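Local coordinates for msDPBB_sym2 protein (PDB 7DWW) that is a computationally designed double-psi beta barrel, apparently made as a simplified model of the core fold of RNA polymerase, at residues K19-M24 / R51-H56; V5-A10 / G61-R66. All blocks are in the same frame, centred on the assembly; numbering follows the deposited sequence.

Contact 1: residues K19-M24 / R51-H56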
loop_
_atom_site.group_PDB
_atom_site.type_symbol
_atom_site.label_atom_id
_atom_site.label_comp_id
_atom_site.label_asym_id
_atom_site.label_seq_id
_atom_site.Cartn_x
_atom_site.Cartn_y
_atom_site.Cartn_z
ATOM N N LYS A 19 3.646 -9.178 -6.870
ATOM C CA LYS A 19 4.716 -8.670 -6.009
ATOM C C LYS A 19 4.698 -7.136 -5.997
ATOM O O LYS A 19 5.150 -6.573 -5.042
ATOM C CB LYS A 19 6.029 -9.294 -6.444
ATOM C CG LYS A 19 6.301 -10.685 -5.902
ATOM C CD LYS A 19 7.645 -10.753 -5.278
ATOM C CE LYS A 19 8.096 -12.112 -4.814
ATOM N NZ LYS A 19 9.423 -12.014 -4.162
ATOM N N ASN A 20 4.201 -6.509 -7.061
ATOM C CA ASN A 20 4.137 -5.047 -7.088
ATOM C C ASN A 20 2.721 -4.510 -6.832
ATOM O O ASN A 20 2.415 -3.360 -7.179
ATOM C CB ASN A 20 4.677 -4.542 -8.426
ATOM C CG ASN A 20 3.802 -4.934 -9.601
ATOM O OD1 ASN A 20 3.218 -6.018 -9.630
ATOM N ND2 ASN A 20 3.728 -4.058 -10.576
ATOM N N ILE A 21 1.850 -5.311 -6.224
ATOM C CA ILE A 21 0.500 -4.883 -5.868
ATOM C C ILE A 21 0.472 -4.579 -4.379
ATOM O O ILE A 21 0.872 -5.422 -3.567
ATOM C CB ILE A 21 -0.542 -5.960 -6.201
ATOM C CG1 ILE A 21 -0.616 -6.207 -7.703
ATOM C CG2 ILE A 21 -1.909 -5.605 -5.565
ATOM C CD1 ILE A 21 -0.637 -4.949 -8.496
ATOM N N VAL A 22 0.004 -3.400 -4.023
ATOM C CA VAL A 22 -0.249 -3.081 -2.624
ATOM C C VAL A 22 -1.755 -3.030 -2.424
ATOM O O VAL A 22 -2.515 -2.732 -3.345
ATOM C CB VAL A 22 0.434 -1.770 -2.191
ATOM C CG1 VAL A 22 1.946 -1.889 -2.369
ATOM C CG2 VAL A 22 -0.115 -0.592 -2.968
ATOM N N ARG A 23 -2.199 -3.327 -1.194
ATOM C CA ARG A 23 -3.609 -3.517 -0.916
ATOM C C ARG A 23 -4.038 -2.541 0.174
ATOM O O ARG A 23 -3.415 -2.479 1.236
ATOM C CB ARG A 23 -3.915 -4.967 -0.522
ATOM C CG ARG A 23 -3.400 -5.979 -1.592
ATOM C CD ARG A 23 -3.988 -7.394 -1.423
ATOM N NE ARG A 23 -5.342 -7.479 -1.962
ATOM C CZ ARG A 23 -5.625 -7.788 -3.224
ATOM N NH1 ARG A 23 -4.648 -8.063 -4.072
ATOM N NH2 ARG A 23 -6.887 -7.825 -3.634
ATOM N N MET A 24 -5.079 -1.767 -0.134
ATOM C CA MET A 24 -5.620 -0.690 0.689
ATOM C C MET A 24 -7.128 -0.862 0.777
ATOM O O MET A 24 -7.756 -1.330 -0.174
ATOM C CB MET A 24 -5.311 0.675 0.063
ATOM C CG MET A 24 -3.835 0.978 -0.090
ATOM S SD MET A 24 -3.601 2.435 -1.146
ATOM C CE MET A 24 -4.594 3.605 -0.222
ATOM N N ARG A 51 1.180 -0.840 -7.877
ATOM C CA ARG A 51 -0.221 -0.720 -8.324
ATOM C C ARG A 51 -1.099 -1.063 -7.129
ATOM O O ARG A 51 -0.680 -1.853 -6.324
ATOM C CB ARG A 51 -0.498 -1.569 -9.563
ATOM C CG ARG A 51 0.254 -1.077 -10.785
ATOM C CD ARG A 51 -0.330 -1.423 -12.143
ATOM N NE ARG A 51 0.423 -0.748 -13.177
ATOM C CZ ARG A 51 0.012 0.337 -13.805
ATOM N NH1 ARG A 51 -1.159 0.860 -13.513
ATOM N NH2 ARG A 51 0.767 0.893 -14.722
ATOM N N VAL A 52 -2.299 -0.508 -7.077
ATOM C CA VAL A 52 -3.193 -0.662 -5.901
ATOM C C VAL A 52 -4.319 -1.652 -6.170
ATOM O O VAL A 52 -4.856 -1.633 -7.256
ATOM C CB VAL A 52 -3.775 0.707 -5.509
ATOM C CG1 VAL A 52 -4.542 0.656 -4.210
ATOM C CG2 VAL A 52 -2.705 1.752 -5.412
ATOM N N ALA A 53 -4.664 -2.433 -5.154
ATOM C CA ALA A 53 -5.801 -3.369 -5.205
ATOM C C ALA A 53 -6.550 -3.328 -3.873
ATOM O O ALA A 53 -5.990 -2.875 -2.905
ATOM C CB ALA A 53 -5.330 -4.752 -5.541
ATOM N N LEU A 54 -7.780 -3.799 -3.858
ATOM C CA LEU A 54 -8.614 -3.732 -2.643
ATOM C C LEU A 54 -8.069 -4.616 -1.529
ATOM O O LEU A 54 -7.728 -5.754 -1.788
ATOM C CB LEU A 54 -10.047 -4.129 -2.982
ATOM C CG LEU A 54 -10.966 -2.957 -3.273
ATOM C CD1 LEU A 54 -12.334 -3.435 -3.714
ATOM C CD2 LEU A 54 -11.070 -2.057 -2.062
ATOM N N ALA A 55 -8.089 -4.070 -0.315
ATOM C CA ALA A 55 -7.697 -4.758 0.925
ATOM C C ALA A 55 -8.662 -5.911 1.134
ATOM O O ALA A 55 -9.811 -5.773 0.758
ATOM C CB ALA A 55 -7.796 -3.797 2.068
ATOM N N HIS A 56 -8.386 -6.815 2.073
ATOM C CA HIS A 56 -9.266 -7.980 2.385
ATOM C C HIS A 56 -10.607 -7.685 3.081
ATOM O O HIS A 56 -11.250 -8.689 3.461
ATOM C CB HIS A 56 -8.478 -9.117 3.035
ATOM C CG HIS A 56 -7.504 -9.725 2.089
ATOM N ND1 HIS A 56 -7.897 -10.451 1.002
ATOM C CD2 HIS A 56 -6.162 -9.670 2.035
ATOM C CE1 HIS A 56 -6.838 -10.853 0.346
ATOM N NE2 HIS A 56 -5.766 -10.381 0.947
#
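Val22 and Met24 of strand 21-24 join Arg51, Ala53 and Ala55 through backbone hydrogen bonds, as parallel neighbours. Arg51 N gives a nearly straight bond (175°) to Asn20 O at 2.9 Å. Val22 N then donates to Arg51 O, and Ala53 N to Val22 O. Met24 N closes this run on Ala53 O at 3.1 Å. The last bond differs. Ala55 N reaches Met24 O from above the carbonyl plane, where the chain leaves the strand. CA-H...O contacts fill in between, such as Arg23 CA to Ala53 O at 3.2 Å.

The apolar contacts lie on two faces. On one, Ile21 splits its branches: CD1 rests on Arg51 CB, while CG2 meets Ala53 CB at 3.5 Å. With CG1 beside the backbone N (chi1 -64°), CG2 points to Ala53 and the CG1-CD1 branch to Arg51. On the buried face, Met24 SD touches Val52 CG1 at 3.7 Å, and the Val22 and Val52 CG2 methyls meet more loosely. Met29 of helix 26-32 packs on both Met24 and Val52.

The polar side-chain contact belongs to Arg23. Its chain bends at chi3 (79°) and lays one guanidinium face over Ala53 CB. NE and NH2 both point obliquely to Leu54 O, and NH2 is 2.9 Å from it. Both bonds are weak. His56 NE2 lies 4.1 Å from Arg23 NE, but its hydrogen bond goes to Asp16. The Arg51 guanidinium turns away to Gly37 O.

This is one of the parallel strand pairings of the double-psi barrel. The backbone ladder fixes the register. Arg23 adds a second, softer hold on the carbonyl at the strand end, while the methyl and sulfur contacts pack the inner face together with helix 26-32 and the neighbouring strands.

Contact 2: residues V5-A10 / G61-R66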
loop_
_atom_site.group_PDB
_atom_site.type_symbol
_atom_site.label_atom_id
_atom_site.label_comp_id
_atom_site.label_asym_id
_atom_site.label_seq_id
_atom_site.Cartn_x
_atom_site.Cartn_y
_atom_site.Cartn_z
ATOM N N VAL A 5 -2.076 9.924 1.176
ATOM C CA VAL A 5 -2.540 9.430 2.474
ATOM C C VAL A 5 -1.356 8.792 3.198
ATOM O O VAL A 5 -0.332 8.496 2.598
ATOM C CB VAL A 5 -3.696 8.423 2.347
ATOM C CG1 VAL A 5 -4.871 9.057 1.677
ATOM C CG2 VAL A 5 -3.239 7.132 1.593
ATOM N N ILE A 6 -1.501 8.599 4.508
ATOM C CA ILE A 6 -0.477 7.977 5.342
ATOM C C ILE A 6 -1.025 6.636 5.813
ATOM O O ILE A 6 -2.157 6.552 6.298
ATOM C CB ILE A 6 -0.099 8.868 6.547
ATOM C CG1 ILE A 6 0.345 10.227 6.031
ATOM C CG2 ILE A 6 0.914 8.206 7.434
ATOM C CD1 ILE A 6 1.593 10.217 5.218
ATOM N N ALA A 7 -0.224 5.592 5.682
ATOM C CA ALA A 7 -0.663 4.284 6.143
ATOM C C ALA A 7 0.507 3.574 6.787
ATOM O O ALA A 7 1.671 3.925 6.562
ATOM C CB ALA A 7 -1.228 3.439 5.000
ATOM N N ARG A 8 0.195 2.597 7.635
ATOM C CA ARG A 8 1.209 1.765 8.252
ATOM C C ARG A 8 1.421 0.507 7.426
ATOM O O ARG A 8 0.460 -0.109 6.953
ATOM C CB ARG A 8 0.832 1.363 9.675
ATOM C CG ARG A 8 1.872 1.747 10.696
ATOM C CD ARG A 8 1.351 1.510 12.093
ATOM N NE ARG A 8 1.265 2.704 12.925
ATOM C CZ ARG A 8 2.297 3.360 13.452
ATOM N NH1 ARG A 8 3.535 2.949 13.223
ATOM N NH2 ARG A 8 2.087 4.430 14.217
ATOM N N VAL A 9 2.679 0.109 7.299
ATOM C CA VAL A 9 3.043 -1.003 6.434
ATOM C C VAL A 9 2.682 -2.304 7.144
ATOM O O VAL A 9 2.988 -2.475 8.335
ATOM C CB VAL A 9 4.540 -0.935 6.083
ATOM C CG1 VAL A 9 5.035 -2.221 5.400
ATOM C CG2 VAL A 9 4.814 0.322 5.242
ATOM N N ALA A 10 2.000 -3.200 6.437
ATOM C CA ALA A 10 1.696 -4.547 6.898
ATOM C C ALA A 10 2.020 -5.555 5.804
ATOM O O ALA A 10 2.114 -5.215 4.634
ATOM C CB ALA A 10 0.229 -4.705 7.304
ATOM N N GLY A 61 -10.503 0.082 9.340
ATOM C CA GLY A 61 -10.178 1.135 10.324
ATOM C C GLY A 61 -8.690 1.347 10.429
ATOM O O GLY A 61 -8.264 2.481 10.672
ATOM N N LYS A 62 -7.943 0.265 10.221
ATOM C CA LYS A 62 -6.474 0.133 10.428
ATOM C C LYS A 62 -5.631 1.181 9.716
ATOM O O LYS A 62 -4.622 1.548 10.264
ATOM C CB LYS A 62 -6.040 -1.280 10.052
ATOM C CG LYS A 62 -7.133 -2.324 10.171
ATOM C CD LYS A 62 -6.584 -3.661 10.560
ATOM C CE LYS A 62 -7.496 -4.811 10.211
ATOM N NZ LYS A 62 -7.392 -5.910 11.196
ATOM N N ASN A 63 -6.030 1.629 8.543
ATOM C CA ASN A 63 -5.167 2.575 7.801
ATOM C C ASN A 63 -3.821 1.871 7.561
ATOM O O ASN A 63 -2.766 2.415 7.863
ATOM C CB ASN A 63 -5.267 4.007 8.330
ATOM C CG ASN A 63 -4.114 4.891 7.954
ATOM O OD1 ASN A 63 -3.204 5.099 8.744
ATOM N ND2 ASN A 63 -4.126 5.362 6.727
ATOM N N ILE A 64 -3.893 0.655 7.034
ATOM C CA ILE A 64 -2.657 -0.102 6.704
ATOM C C ILE A 64 -2.566 -0.220 5.184
ATOM O O ILE A 64 -3.568 -0.016 4.516
ATOM C CB ILE A 64 -2.684 -1.516 7.303
ATOM C CG1 ILE A 64 -4.003 -2.220 7.013
ATOM C CG2 ILE A 64 -2.336 -1.511 8.780
ATOM C CD1 ILE A 64 -3.969 -3.696 7.251
ATOM N N VAL A 65 -1.363 -0.504 4.707
ATOM C CA VAL A 65 -1.117 -0.809 3.273
ATOM C C VAL A 65 -0.412 -2.159 3.276
ATOM O O VAL A 65 0.620 -2.253 3.893
ATOM C CB VAL A 65 -0.304 0.282 2.553
ATOM C CG1 VAL A 65 1.000 0.600 3.237
ATOM C CG2 VAL A 65 -0.061 -0.084 1.101
ATOM N N ARG A 66 -1.008 -3.173 2.669
ATOM C CA ARG A 66 -0.383 -4.499 2.679
ATOM C C ARG A 66 0.531 -4.634 1.470
ATOM O O ARG A 66 0.134 -4.310 0.350
ATOM C CB ARG A 66 -1.444 -5.588 2.647
ATOM C CG ARG A 66 -2.129 -5.793 3.973
ATOM C CD ARG A 66 -2.816 -7.129 4.049
ATOM N NE ARG A 66 -3.642 -7.227 5.254
ATOM C CZ ARG A 66 -3.185 -7.574 6.451
ATOM N NH1 ARG A 66 -1.905 -7.867 6.619
ATOM N NH2 ARG A 66 -4.021 -7.646 7.486
#
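Asn63 meets Ile6 and Ala7 just before its strand begins. Its backbone is in the left-handed region, and its CG is anti to the backbone N (chi1 160°), which places the modelled amide beside Ile6 O. The modelled ND2 to Ile6 O distance is too short for a normal hydrogen bond, so the detail of that bond is doubtful. The main chain is clearer. Asn63 O takes Arg8 N at 3.0 Å. The same oxygen lies 3.4 Å from Ala7 CB.

Ile64 pairs with Arg8, and its CA comes 3.1 Å from Arg8 O. CG1 sits between the backbone N and the carbonyl carbon (chi1 48°). From there CD1 extends to Ala10 CB at 4.3 Å and also lies over one face of the Arg66 guanidinium.

This parallel pairing of strands 4-11 and 64-67 joins the two sequence-repeated halves of the double-psi barrel. On its other side strand 4-11 runs antiparallel to strand 82-87, through backbone bonds such as Ala7 with Val83.

Val65 bonds through both its N and its O. The N donates to Arg8 O at 2.9 Å. The O accepts a bond from Ala10 N at 3.0 Å. Its side chain turns to the buried face. CG1 meets Ala7 CB at 4.0 Å and, more loosely, Val9 CG2. Val83 and Ile85 of strand 82-87 also touch this valine.

Arg66 pairs with Ala10 on the face that Ile64 also uses. Its chain runs extended from CG to NE, and NH1 passes 3.9 Å from Ala10 CB. NH1 then hydrogen-bonds to Leu11 O, and NE makes a long, weak ion pair with Asp59.

Overall arrangement
Contacts 1 and 2 are equivalent pairings in the two copies of a repeated sequence. Ile21, Arg23 and Arg51 of contact 1 correspond to Ile64, Arg66 and Arg8 of contact 2. Both are partly buried, with valines inward and arginines at more exposed positions. Each joins a strand of one copy to a strand of the other, at opposite ends of the strand order. They meet where Arg66 N probably hydrogen-bonds to Arg23 O and Val65 packs on Val22 and Met24. Equivalent residues still differ in detail. Arg23 reaches Leu54 O weakly by NE and NH2, whereas Arg66 reaches the equivalent Leu11 O by NH1. Ile21 and Ile64 take different first torsions.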